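Local coordinates for high-affinity zinc uptake system protein znuA (Streptococcus suis, PDB 3MFQ) that binds zinc and probably hands such metal ions to an ABC-type uptake system, at residues 11-16 and 60-65; 153-158 and 273-278; 159-164 and 179-184; 226-231 and 243-248. One frame throughout, in Å; residues are numbered along the deposited sequence.

Interaction 1 of 4, residues 11-16 and 60-65; sequences VTTSFL and LYHGLH
The rings of Phe15 and His62 meet obliquely, their centroids 5.5 Å apart and their planes turned 77° against each other. Around the edge of the imidazole, near its plane, lie Thr12, Thr13 and the Phe15 ring; Leu16 approaches it obliquely. Trp106 meets both rings and Phe66 also meets that of His62, making an aromatic cluster in which the Phe15 side chain comes within about 8 Å of the bound zinc.

Thr12 sets its branches against Tyr61: CG2 lies 3.6 Å from Tyr61 CB, while OG1, held between the backbone N and the carbonyl carbon (chi1 48°), is hydrogen-bonded to Glu67. Leu16 CD1 packs on the backbone, 3.3 Å from Leu60 O. On that same oxygen Thr12 N makes a weak hydrogen bond of 3.5 Å, just beyond the Val11-Leu60 bridge. Thr13 stands at the N-cap of the helix that follows.

Val11 and Leu60 form a parallel bridge with side chains on one face of the sheet, placing the ends of strands 8-11 and 58-61 side by side. Leu60 is packed against Val20 of helix 14-24 and Val79 of the edge strand 79-80, while Thr12 and Tyr61 rest on Leu74 of helix 71-77.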
loop_
_atom_site.group_PDB
_atom_site.type_symbol
_atom_site.label_atom_id
_atom_site.label_comp_id
_atom_site.label_asym_id
_atom_site.label_seq_id
_atom_site.Cartn_x
_atom_site.Cartn_y
_atom_site.Cartn_z
ATOM N N VAL A 11 -14.021 4.380 -7.148
ATOM C CA VAL A 11 -12.700 3.881 -6.840
ATOM C C VAL A 11 -12.373 4.154 -5.377
ATOM O O VAL A 11 -12.479 5.282 -4.902
ATOM C CB VAL A 11 -11.635 4.477 -7.804
ATOM C CG1 VAL A 11 -12.182 4.587 -9.239
ATOM C CG2 VAL A 11 -11.148 5.829 -7.303
ATOM N N THR A 12 -12.005 3.098 -4.662
ATOM C CA THR A 12 -11.861 3.171 -3.213
ATOM C C THR A 12 -10.676 4.022 -2.772
ATOM O O THR A 12 -10.841 4.984 -2.026
ATOM C CB THR A 12 -11.766 1.768 -2.574
ATOM O OG1 THR A 12 -10.812 0.975 -3.292
ATOM C CG2 THR A 12 -13.119 1.077 -2.622
ATOM N N THR A 13 -9.483 3.674 -3.238
ATOM C CA THR A 13 -8.277 4.343 -2.770
ATOM C C THR A 13 -7.564 5.109 -3.871
ATOM O O THR A 13 -7.801 4.884 -5.057
ATOM C CB THR A 13 -7.285 3.341 -2.182
ATOM O OG1 THR A 13 -6.567 2.709 -3.247
ATOM C CG2 THR A 13 -8.016 2.290 -1.362
ATOM N N SER A 14 -6.676 6.007 -3.462
ATOM C CA SER A 14 -5.880 6.785 -4.398
ATOM C C SER A 14 -5.049 5.877 -5.293
ATOM O O SER A 14 -4.669 6.264 -6.398
ATOM C CB SER A 14 -4.968 7.743 -3.638
ATOM O OG SER A 14 -4.191 7.040 -2.686
ATOM N N PHE A 15 -4.756 4.674 -4.810
ATOM C CA PHE A 15 -4.025 3.701 -5.611
ATOM C C PHE A 15 -4.767 3.466 -6.902
ATOM O O PHE A 15 -4.238 3.668 -7.992
ATOM C CB PHE A 15 -3.914 2.367 -4.881
ATOM C CG PHE A 15 -3.027 2.407 -3.690
ATOM C CD1 PHE A 15 -1.657 2.337 -3.833
ATOM C CD2 PHE A 15 -3.563 2.507 -2.420
ATOM C CE1 PHE A 15 -0.836 2.372 -2.734
ATOM C CE2 PHE A 15 -2.748 2.542 -1.316
ATOM C CZ PHE A 15 -1.382 2.476 -1.471
ATOM N N LEU A 16 -6.005 3.020 -6.763
ATOM C CA LEU A 16 -6.820 2.709 -7.914
ATOM C C LEU A 16 -7.029 3.977 -8.733
ATOM O O LEU A 16 -6.894 3.953 -9.960
ATOM C CB LEU A 16 -8.135 2.075 -7.464
ATOM C CG LEU A 16 -7.879 0.922 -6.485
ATOM C CD1 LEU A 16 -9.160 0.191 -6.130
ATOM C CD2 LEU A 16 -6.844 -0.045 -7.048
ATOM N N LEU A 60 -14.327 -0.414 -8.527
ATOM C CA LEU A 60 -13.065 -1.136 -8.376
ATOM C C LEU A 60 -12.471 -0.959 -6.982
ATOM O O LEU A 60 -12.442 0.151 -6.446
ATOM C CB LEU A 60 -12.055 -0.688 -9.433
ATOM C CG LEU A 60 -12.276 -1.204 -10.855
ATOM C CD1 LEU A 60 -11.354 -0.498 -11.832
ATOM C CD2 LEU A 60 -12.073 -2.710 -10.910
ATOM N N TYR A 61 -12.000 -2.060 -6.400
ATOM C CA TYR A 61 -11.390 -2.025 -5.075
ATOM C C TYR A 61 -10.300 -3.083 -4.925
ATOM O O TYR A 61 -10.182 -3.990 -5.749
ATOM C CB TYR A 61 -12.451 -2.192 -3.984
ATOM C CG TYR A 61 -13.088 -3.564 -3.939
ATOM C CD1 TYR A 61 -13.939 -3.992 -4.949
ATOM C CD2 TYR A 61 -12.845 -4.428 -2.879
ATOM C CE1 TYR A 61 -14.526 -5.243 -4.908
ATOM C CE2 TYR A 61 -13.428 -5.681 -2.830
ATOM C CZ TYR A 61 -14.266 -6.084 -3.846
ATOM O OH TYR A 61 -14.846 -7.332 -3.797
ATOM N N HIS A 62 -9.508 -2.958 -3.865
ATOM C CA HIS A 62 -8.411 -3.882 -3.600
ATOM C C HIS A 62 -8.923 -5.270 -3.246
ATOM O O HIS A 62 -8.658 -6.243 -3.950
ATOM C CB HIS A 62 -7.547 -3.361 -2.450
ATOM C CG HIS A 62 -6.837 -2.081 -2.753
ATOM N ND1 HIS A 62 -7.495 -0.951 -3.190
ATOM C CD2 HIS A 62 -5.529 -1.744 -2.668
ATOM C CE1 HIS A 62 -6.620 0.022 -3.372
ATOM N NE2 HIS A 62 -5.420 -0.433 -3.060
ATOM N N GLY A 63 -9.659 -5.354 -2.144
ATOM C CA GLY A 63 -10.102 -6.632 -1.621
ATOM C C GLY A 63 -9.251 -7.032 -0.432
ATOM O O GLY A 63 -8.620 -6.180 0.197
ATOM N N LEU A 64 -9.230 -8.324 -0.124
ATOM C CA LEU A 64 -8.432 -8.837 0.985
ATOM C C LEU A 64 -8.751 -8.099 2.282
ATOM O O LEU A 64 -7.908 -7.999 3.173
ATOM C CB LEU A 64 -6.940 -8.718 0.670
ATOM C CG LEU A 64 -6.498 -9.219 -0.704
ATOM C CD1 LEU A 64 -4.985 -9.170 -0.827
ATOM C CD2 LEU A 64 -7.013 -10.628 -0.957
ATOM N N HIS A 65 -9.972 -7.582 2.378
ATOM C CA HIS A 65 -10.417 -6.868 3.570
ATOM C C HIS A 65 -9.598 -5.605 3.821
ATOM O O HIS A 65 -9.572 -5.085 4.938
ATOM C CB HIS A 65 -10.361 -7.780 4.800
ATOM C CG HIS A 65 -11.303 -8.941 4.744
ATOM N ND1 HIS A 65 -11.794 -9.447 3.554
ATOM C CD2 HIS A 65 -11.837 -9.703 5.722
ATOM C CE1 HIS A 65 -12.591 -10.464 3.811
ATOM N NE2 HIS A 65 -12.637 -10.646 5.120
#

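Interaction 2 of 4, residues 153-158 and 273-278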
loop_
_atom_site.group_PDB
_atom_site.type_symbol
_atom_site.label_atom_id
_atom_site.label_comp_id
_atom_site.label_asym_id
_atom_site.label_seq_id
_atom_site.Cartn_x
_atom_site.Cartn_y
_atom_site.Cartn_z
ATOM N N GLU A 153 15.387 -2.663 -7.376
ATOM C CA GLU A 153 16.469 -3.613 -7.148
ATOM C C GLU A 153 17.830 -2.927 -7.122
ATOM O O GLU A 153 18.551 -3.000 -6.128
ATOM C CB GLU A 153 16.456 -4.708 -8.219
ATOM C CG GLU A 153 15.378 -5.768 -8.029
ATOM C CD GLU A 153 15.689 -6.728 -6.890
ATOM O OE1 GLU A 153 16.686 -6.503 -6.168
ATOM O OE2 GLU A 153 14.936 -7.711 -6.716
ATOM N N LYS A 154 18.180 -2.268 -8.219
ATOM C CA LYS A 154 19.453 -1.565 -8.305
ATOM C C LYS A 154 19.567 -0.551 -7.175
ATOM O O LYS A 154 20.644 -0.338 -6.622
ATOM C CB LYS A 154 19.596 -0.871 -9.664
ATOM C CG LYS A 154 20.874 -0.052 -9.826
ATOM C CD LYS A 154 21.137 0.303 -11.287
ATOM C CE LYS A 154 21.391 -0.943 -12.131
ATOM N NZ LYS A 154 21.338 -0.658 -13.595
ATOM N N GLU A 155 18.442 0.063 -6.831
ATOM C CA GLU A 155 18.421 1.101 -5.811
ATOM C C GLU A 155 18.683 0.521 -4.421
ATOM O O GLU A 155 19.439 1.087 -3.632
ATOM C CB GLU A 155 17.082 1.839 -5.839
ATOM C CG GLU A 155 17.110 3.221 -5.202
ATOM C CD GLU A 155 17.771 4.265 -6.082
ATOM O OE1 GLU A 155 18.058 3.966 -7.259
ATOM O OE2 GLU A 155 18.000 5.393 -5.593
ATOM N N LEU A 156 18.060 -0.617 -4.132
ATOM C CA LEU A 156 18.177 -1.258 -2.824
ATOM C C LEU A 156 19.509 -1.973 -2.630
ATOM O O LEU A 156 19.976 -2.134 -1.502
ATOM C CB LEU A 156 17.032 -2.249 -2.621
ATOM C CG LEU A 156 15.813 -1.761 -1.838
ATOM C CD1 LEU A 156 15.558 -0.286 -2.080
ATOM C CD2 LEU A 156 14.589 -2.595 -2.185
ATOM N N SER A 157 20.112 -2.401 -3.734
ATOM C CA SER A 157 21.342 -3.188 -3.695
ATOM C C SER A 157 22.477 -2.462 -2.985
ATOM O O SER A 157 23.554 -3.020 -2.792
ATOM C CB SER A 157 21.786 -3.551 -5.112
ATOM O OG SER A 157 22.279 -2.409 -5.790
ATOM N N VAL A 158 22.234 -1.214 -2.602
ATOM C CA VAL A 158 23.254 -0.414 -1.943
ATOM C C VAL A 158 23.174 -0.546 -0.423
ATOM O O VAL A 158 24.045 -0.058 0.297
ATOM C CB VAL A 158 23.143 1.070 -2.340
ATOM C CG1 VAL A 158 22.462 1.873 -1.237
ATOM C CG2 VAL A 158 24.519 1.641 -2.651
ATOM N N ASN A 273 9.363 6.025 -1.497
ATOM C CA ASN A 273 9.578 5.089 -0.406
ATOM C C ASN A 273 10.983 4.502 -0.444
ATOM O O ASN A 273 11.693 4.496 0.561
ATOM C CB ASN A 273 8.530 3.975 -0.438
ATOM C CG ASN A 273 7.180 4.428 0.088
ATOM O OD1 ASN A 273 7.000 5.590 0.453
ATOM N ND2 ASN A 273 6.227 3.507 0.138
ATOM N N VAL A 274 11.383 4.020 -1.616
ATOM C CA VAL A 274 12.684 3.385 -1.787
ATOM C C VAL A 274 13.852 4.317 -1.466
ATOM O O VAL A 274 14.715 3.974 -0.662
ATOM C CB VAL A 274 12.850 2.832 -3.209
ATOM C CG1 VAL A 274 14.295 2.471 -3.468
ATOM C CG2 VAL A 274 11.948 1.627 -3.410
ATOM N N LYS A 275 13.882 5.489 -2.096
ATOM C CA LYS A 275 14.945 6.458 -1.840
ATOM C C LYS A 275 15.057 6.753 -0.349
ATOM O O LYS A 275 16.152 6.891 0.192
ATOM C CB LYS A 275 14.698 7.765 -2.601
ATOM C CG LYS A 275 14.865 7.681 -4.112
ATOM C CD LYS A 275 14.842 9.075 -4.735
ATOM C CE LYS A 275 14.879 9.019 -6.258
ATOM N NZ LYS A 275 14.963 10.380 -6.863
ATOM N N LEU A 276 13.909 6.850 0.310
ATOM C CA LEU A 276 13.861 7.182 1.726
ATOM C C LEU A 276 14.578 6.124 2.552
ATOM O O LEU A 276 15.325 6.440 3.476
ATOM C CB LEU A 276 12.408 7.315 2.186
ATOM C CG LEU A 276 12.175 7.897 3.580
ATOM C CD1 LEU A 276 12.765 9.291 3.674
ATOM C CD2 LEU A 276 10.694 7.925 3.906
ATOM N N MET A 277 14.346 4.864 2.210
ATOM C CA MET A 277 14.946 3.756 2.938
ATOM C C MET A 277 16.460 3.739 2.778
ATOM O O MET A 277 17.194 3.561 3.749
ATOM C CB MET A 277 14.357 2.430 2.460
ATOM C CG MET A 277 12.851 2.344 2.594
ATOM S SD MET A 277 12.199 0.771 2.016
ATOM C CE MET A 277 10.445 1.030 2.244
ATOM N N VAL A 278 16.928 3.923 1.549
ATOM C CA VAL A 278 18.357 3.859 1.279
ATOM C C VAL A 278 19.097 4.956 2.029
ATOM O O VAL A 278 20.190 4.732 2.539
ATOM C CB VAL A 278 18.670 3.956 -0.230
ATOM C CG1 VAL A 278 17.760 3.026 -1.019
ATOM C CG2 VAL A 278 18.528 5.384 -0.720
#
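Val274 CG1 is the methyl that both neighbours meet: Leu156 CD1 comes to 3.3 Å from it and Glu155 CG to 3.4 Å. It reaches them because it stands anti to the backbone N (chi1 167°). The Glu155 chain crosses Val274 obliquely and bends at chi2 (76°), so its methylenes lie against the valine and its carboxylate turns off toward Lys275. There the charges do not touch, Glu155 OE2 lying 6.0 Å from Lys275 NZ, and any attraction is probably modest. One turn further on, Val278 CG1 lies 3.7 Å from Glu155 O and also faces the Leu156 methyl, while Val158 CG1 approaches Val278 CB at 4.4 Å.

This is apolar helix-to-helix packing between the C-terminal part of helix 131-156, the long helix that in TroA-like proteins links the two lobes, and the C-terminal helix 266-281. Trp151 and Val152 of helix 131-156 also touch Val274, and Phe176 of helix 174-179 touches Leu156 and Met277. Tyr180 packs on Leu156 and Glu153. Ser157 OG donates to Lys154 O (2.8 Å), and at the start of 273-278 Asn273 ND2 is hydrogen-bonded to Phe252 O.

Interaction 3 of 4, residues 159-164 and 179-184; sequences IPKESR and SYDFTL
Arg164 lies across the ring of Phe182, its CB 4.0 Å from the centroid and only 9° off the ring normal, a CH-pi contact over the middle of one face. The two segments are the lead-in to strand 165-167 and the turn into strand 183-185 with its first residues, parallel neighbours joined through helix 174-179 in a beta-alpha-beta arrangement.

Bent at chi2 (-134°), the arginine carries its guanidinium alongside the ring, with the two planes 36° apart and NH1 3.6 Å from Phe182 CE1. Backbone oxygens meet the edge of this flat group: NH1 donates a weak, poorly aligned bond to Tyr180 O, and NE a weak but nearly straight one to Ile159 O at 3.3 Å. These two weak bonds, one from each segment, probably favour this orientation. Ile159 CD1 reaches the ring of Phe182 at its edge, and the isoleucine also packs on Val278 and Leu281 of helix 266-281, while the Tyr180 ring meets those of Phe176 and His149.

On the exposed side Lys161 NZ forms a salt bridge of 2.5 Å with Asp181 OD2, which accepts on its syn lone pair. The pairing of the strands begins with Thr183 N donating to Arg164 O (3.1 Å), the donor standing above the carbonyl plane. A water bonds weakly to that same Arg164 oxygen and lies 3.2 Å from Thr183 OG1.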
loop_
_atom_site.group_PDB
_atom_site.type_symbol
_atom_site.label_atom_id
_atom_site.label_comp_id
_atom_site.label_asym_id
_atom_site.label_seq_id
_atom_site.Cartn_x
_atom_site.Cartn_y
_atom_site.Cartn_z
ATOM N N ILE A 159 22.131 -1.215 0.061
ATOM C CA ILE A 159 21.938 -1.392 1.498
ATOM C C ILE A 159 22.495 -2.729 1.984
ATOM O O ILE A 159 22.103 -3.787 1.491
ATOM C CB ILE A 159 20.452 -1.278 1.891
ATOM C CG1 ILE A 159 19.906 0.097 1.505
ATOM C CG2 ILE A 159 20.274 -1.519 3.380
ATOM C CD1 ILE A 159 18.449 0.290 1.844
ATOM N N PRO A 160 23.415 -2.677 2.961
ATOM C CA PRO A 160 24.106 -3.837 3.533
ATOM C C PRO A 160 23.151 -4.913 4.038
ATOM O O PRO A 160 22.067 -4.605 4.524
ATOM C CB PRO A 160 24.874 -3.236 4.714
ATOM C CG PRO A 160 25.088 -1.821 4.335
ATOM C CD PRO A 160 23.865 -1.415 3.573
ATOM N N LYS A 161 23.569 -6.169 3.926
ATOM C CA LYS A 161 22.762 -7.293 4.374
ATOM C C LYS A 161 22.320 -7.099 5.820
ATOM O O LYS A 161 21.183 -7.398 6.175
ATOM C CB LYS A 161 23.560 -8.589 4.250
ATOM C CG LYS A 161 22.727 -9.807 3.902
ATOM C CD LYS A 161 21.590 -10.019 4.881
ATOM C CE LYS A 161 20.842 -11.294 4.556
ATOM N NZ LYS A 161 20.496 -11.348 3.112
ATOM N N GLU A 162 23.227 -6.600 6.651
ATOM C CA GLU A 162 22.935 -6.414 8.066
ATOM C C GLU A 162 21.995 -5.238 8.287
ATOM O O GLU A 162 21.380 -5.117 9.343
ATOM C CB GLU A 162 24.227 -6.198 8.854
ATOM C CG GLU A 162 25.459 -6.755 8.172
ATOM C CD GLU A 162 26.038 -5.801 7.151
ATOM O OE1 GLU A 162 26.309 -4.637 7.511
ATOM O OE2 GLU A 162 26.227 -6.215 5.989
ATOM N N SER A 163 21.887 -4.371 7.288
ATOM C CA SER A 163 21.045 -3.185 7.399
ATOM C C SER A 163 19.711 -3.364 6.678
ATOM O O SER A 163 18.942 -2.413 6.534
ATOM C CB SER A 163 21.780 -1.957 6.859
ATOM O OG SER A 163 22.983 -1.730 7.571
ATOM N N ARG A 164 19.437 -4.585 6.227
ATOM C CA ARG A 164 18.188 -4.877 5.533
ATOM C C ARG A 164 17.061 -5.155 6.515
ATOM O O ARG A 164 16.422 -6.205 6.464
ATOM C CB ARG A 164 18.363 -6.058 4.578
ATOM C CG ARG A 164 19.312 -5.773 3.432
ATOM C CD ARG A 164 18.736 -6.246 2.113
ATOM N NE ARG A 164 19.332 -5.531 0.991
ATOM C CZ ARG A 164 18.830 -5.515 -0.238
ATOM N NH1 ARG A 164 17.715 -6.177 -0.509
ATOM N NH2 ARG A 164 19.441 -4.834 -1.195
ATOM N N SER A 179 9.980 -9.370 -1.524
ATOM C CA SER A 179 10.423 -9.160 -2.896
ATOM C C SER A 179 11.907 -8.807 -2.997
ATOM O O SER A 179 12.539 -9.058 -4.025
ATOM C CB SER A 179 9.573 -8.082 -3.573
ATOM O OG SER A 179 8.201 -8.435 -3.564
ATOM N N TYR A 180 12.462 -8.238 -1.931
ATOM C CA TYR A 180 13.835 -7.745 -1.977
ATOM C C TYR A 180 14.653 -8.138 -0.764
ATOM O O TYR A 180 15.365 -7.316 -0.197
ATOM C CB TYR A 180 13.837 -6.228 -2.130
ATOM C CG TYR A 180 12.848 -5.773 -3.164
ATOM C CD1 TYR A 180 13.215 -5.642 -4.493
ATOM C CD2 TYR A 180 11.536 -5.509 -2.815
ATOM C CE1 TYR A 180 12.303 -5.240 -5.444
ATOM C CE2 TYR A 180 10.620 -5.110 -3.748
ATOM C CZ TYR A 180 11.004 -4.975 -5.065
ATOM O OH TYR A 180 10.093 -4.574 -6.009
ATOM N N ASP A 181 14.550 -9.399 -0.373
ATOM C CA ASP A 181 15.359 -9.922 0.716
ATOM C C ASP A 181 15.435 -8.935 1.876
ATOM O O ASP A 181 16.518 -8.469 2.240
ATOM C CB ASP A 181 16.766 -10.237 0.214
ATOM C CG ASP A 181 17.586 -11.000 1.227
ATOM O OD1 ASP A 181 17.040 -11.930 1.859
ATOM O OD2 ASP A 181 18.778 -10.671 1.388
ATOM N N PHE A 182 14.279 -8.618 2.451
ATOM C CA PHE A 182 14.209 -7.685 3.567
ATOM C C PHE A 182 13.480 -8.279 4.763
ATOM O O PHE A 182 12.708 -9.225 4.627
ATOM C CB PHE A 182 13.514 -6.399 3.139
ATOM C CG PHE A 182 14.437 -5.230 3.007
ATOM C CD1 PHE A 182 15.087 -4.978 1.812
ATOM C CD2 PHE A 182 14.656 -4.384 4.078
ATOM C CE1 PHE A 182 15.938 -3.902 1.688
ATOM C CE2 PHE A 182 15.504 -3.305 3.962
ATOM C CZ PHE A 182 16.147 -3.065 2.765
ATOM N N THR A 183 13.731 -7.705 5.936
ATOM C CA THR A 183 13.058 -8.115 7.163
ATOM C C THR A 183 12.283 -6.943 7.748
ATOM O O THR A 183 12.845 -5.869 7.968
ATOM C CB THR A 183 14.063 -8.623 8.213
ATOM O OG1 THR A 183 14.698 -9.814 7.733
ATOM C CG2 THR A 183 13.356 -8.925 9.521
ATOM N N LEU A 184 10.995 -7.150 8.002
ATOM C CA LEU A 184 10.132 -6.086 8.510
ATOM C C LEU A 184 9.618 -6.355 9.919
ATOM O O LEU A 184 9.112 -7.439 10.214
ATOM C CB LEU A 184 8.942 -5.862 7.572
ATOM C CG LEU A 184 7.811 -4.990 8.127
ATOM C CD1 LEU A 184 8.255 -3.539 8.242
ATOM C CD2 LEU A 184 6.564 -5.101 7.264
HETATM O O HOH W 1 17.075 -9.392 5.655
#

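Interaction 4 of 4, residues 226-231 and 243-248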
loop_
_atom_site.group_PDB
_atom_site.type_symbol
_atom_site.label_atom_id
_atom_site.label_comp_id
_atom_site.label_asym_id
_atom_site.label_seq_id
_atom_site.Cartn_x
_atom_site.Cartn_y
_atom_site.Cartn_z
ATOM N N ARG A 226 3.476 7.036 17.789
ATOM C CA ARG A 226 3.752 5.640 18.083
ATOM C C ARG A 226 5.222 5.299 17.882
ATOM O O ARG A 226 5.802 4.547 18.663
ATOM C CB ARG A 226 2.898 4.742 17.196
ATOM C CG ARG A 226 3.165 3.268 17.386
ATOM C CD ARG A 226 2.548 2.470 16.262
ATOM N NE ARG A 226 1.163 2.860 16.025
ATOM C CZ ARG A 226 0.369 2.271 15.138
ATOM N NH1 ARG A 226 0.825 1.264 14.408
ATOM N NH2 ARG A 226 -0.879 2.686 14.983
ATOM N N MET A 227 5.818 5.846 16.828
ATOM C CA MET A 227 7.214 5.559 16.519
ATOM C C MET A 227 8.153 6.368 17.405
ATOM O O MET A 227 9.301 5.983 17.615
ATOM C CB MET A 227 7.514 5.817 15.041
ATOM C CG MET A 227 6.688 4.968 14.088
ATOM S SD MET A 227 6.877 3.193 14.356
ATOM C CE MET A 227 8.499 2.905 13.659
ATOM N N LYS A 228 7.662 7.486 17.928
ATOM C CA LYS A 228 8.457 8.291 18.846
ATOM C C LYS A 228 8.356 7.760 20.269
ATOM O O LYS A 228 9.258 7.962 21.080
ATOM C CB LYS A 228 8.063 9.765 18.778
ATOM C CG LYS A 228 8.652 10.481 17.575
ATOM C CD LYS A 228 8.674 11.987 17.766
ATOM C CE LYS A 228 9.483 12.664 16.669
ATOM N NZ LYS A 228 9.498 14.147 16.816
ATOM N N LYS A 229 7.257 7.079 20.566
ATOM C CA LYS A 229 7.130 6.353 21.823
ATOM C C LYS A 229 7.928 5.057 21.729
ATOM O O LYS A 229 8.336 4.489 22.741
ATOM C CB LYS A 229 5.662 6.056 22.136
ATOM C CG LYS A 229 4.999 7.084 23.039
ATOM C CD LYS A 229 5.561 7.019 24.451
ATOM C CE LYS A 229 4.940 8.080 25.350
ATOM N NZ LYS A 229 5.371 7.918 26.768
ATOM N N LEU A 230 8.147 4.602 20.498
ATOM C CA LEU A 230 8.930 3.401 20.238
ATOM C C LEU A 230 10.413 3.720 20.348
ATOM O O LEU A 230 11.201 2.910 20.837
ATOM C CB LEU A 230 8.609 2.857 18.845
ATOM C CG LEU A 230 9.314 1.574 18.406
ATOM C CD1 LEU A 230 8.972 0.430 19.342
ATOM C CD2 LEU A 230 8.936 1.225 16.976
ATOM N N GLN A 231 10.783 4.907 19.881
ATOM C CA GLN A 231 12.151 5.395 19.975
ATOM C C GLN A 231 12.548 5.608 21.427
ATOM O O GLN A 231 13.652 5.254 21.845
ATOM C CB GLN A 231 12.278 6.715 19.221
ATOM C CG GLN A 231 13.482 7.542 19.621
ATOM C CD GLN A 231 13.504 8.894 18.941
ATOM O OE1 GLN A 231 12.624 9.728 19.161
ATOM N NE2 GLN A 231 14.513 9.121 18.112
ATOM N N VAL A 243 14.312 8.403 14.334
ATOM C CA VAL A 243 12.955 8.324 13.801
ATOM C C VAL A 243 12.809 9.147 12.525
ATOM O O VAL A 243 12.810 10.376 12.567
ATOM C CB VAL A 243 11.907 8.793 14.831
ATOM C CG1 VAL A 243 10.520 8.798 14.200
ATOM C CG2 VAL A 243 11.926 7.908 16.060
ATOM N N VAL A 244 12.679 8.460 11.395
ATOM C CA VAL A 244 12.536 9.132 10.108
ATOM C C VAL A 244 11.109 9.620 9.917
ATOM O O VAL A 244 10.253 8.889 9.419
ATOM C CB VAL A 244 12.896 8.206 8.938
ATOM C CG1 VAL A 244 12.763 8.944 7.617
ATOM C CG2 VAL A 244 14.303 7.658 9.108
ATOM N N THR A 245 10.850 10.858 10.322
ATOM C CA THR A 245 9.519 11.434 10.191
ATOM C C THR A 245 9.606 12.837 9.610
ATOM O O THR A 245 8.873 13.172 8.685
ATOM C CB THR A 245 8.776 11.457 11.541
ATOM O OG1 THR A 245 7.500 12.089 11.380
ATOM C CG2 THR A 245 9.586 12.204 12.586
ATOM N N GLY A 246 10.516 13.641 10.154
ATOM C CA GLY A 246 10.746 14.996 9.688
ATOM C C GLY A 246 9.605 15.618 8.905
ATOM O O GLY A 246 8.447 15.581 9.324
ATOM N N GLU A 247 9.939 16.197 7.758
ATOM C CA GLU A 247 8.947 16.840 6.910
ATOM C C GLU A 247 9.100 16.356 5.477
ATOM O O GLU A 247 10.130 16.578 4.843
ATOM C CB GLU A 247 9.096 18.356 6.985
ATOM C CG GLU A 247 9.035 18.899 8.400
ATOM C CD GLU A 247 9.426 20.356 8.478
ATOM O OE1 GLU A 247 9.248 21.075 7.471
ATOM O OE2 GLU A 247 9.912 20.784 9.545
ATOM N N GLY A 248 8.065 15.695 4.969
ATOM C CA GLY A 248 8.135 15.060 3.669
ATOM C C GLY A 248 8.872 13.744 3.786
ATOM O O GLY A 248 9.138 13.074 2.790
#
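Apolar packing carries this contact, and Val243 is its centre. Its CG2, anti to the carbonyl carbon, fits along the extended side chain of Gln231 and lies 3.4 Å from Gln231 CB. The flat amide continues over the same methyl, so the glutamine lies against the valine along its length. The other branch, Val243 CG1, stands anti to the backbone N (chi1 176°) and faces Met227 CB at 4.3 Å. Lys228 flanks the valine with its CG, then runs on extended until its CE crosses Thr245 CG2 at about a right angle, 4.1 Å away; the aliphatic part of the lysine does the touching.

Among polar groups, Met227 O lies 3.6 Å from Val243 CG2 but serves its own helix, accepting from Gln231 N at 2.9 Å. At the start of the segment Arg226 NH1 is hydrogen-bonded to Pro169 O, next to the zinc ligand His170, which ties this helix to the chain leading into the metal site. The Met227 side chain itself is about 13 Å from the zinc.

Helix 225-235 is the connection of the beta-alpha-beta unit made with the parallel strands 215-217 and 242-244. Ile216 of the first strand touches Met227, Leu230, Gln231 and Val243. Leu230 packs on helix 198-211, while Val244, next along the strand, touches Leu276 and Tyr280 of helix 266-281.

Overall arrangement
Interaction 1 belongs to the parallel sheet of the N-terminal lobe, across the chain's centre from the other three, whose centres are 26 to 28 Å away. Interactions 2 and 3 are 10 Å apart between centres and touch, Arg164 NH2 lying 2.8 Å from Leu156 O. Along the chain, interaction 1 closes before interaction 2 opens, and interactions 3 and 4 follow one another inside the loop closed by interaction 2. Helix 266-281 links these three: it faces helix 131-156 in interaction 2 and meets residues of interactions 3 and 4. Zinc is held by His41 and His104 from the first half and His170 and Asp254 from the second, consistent with a site between two lobes.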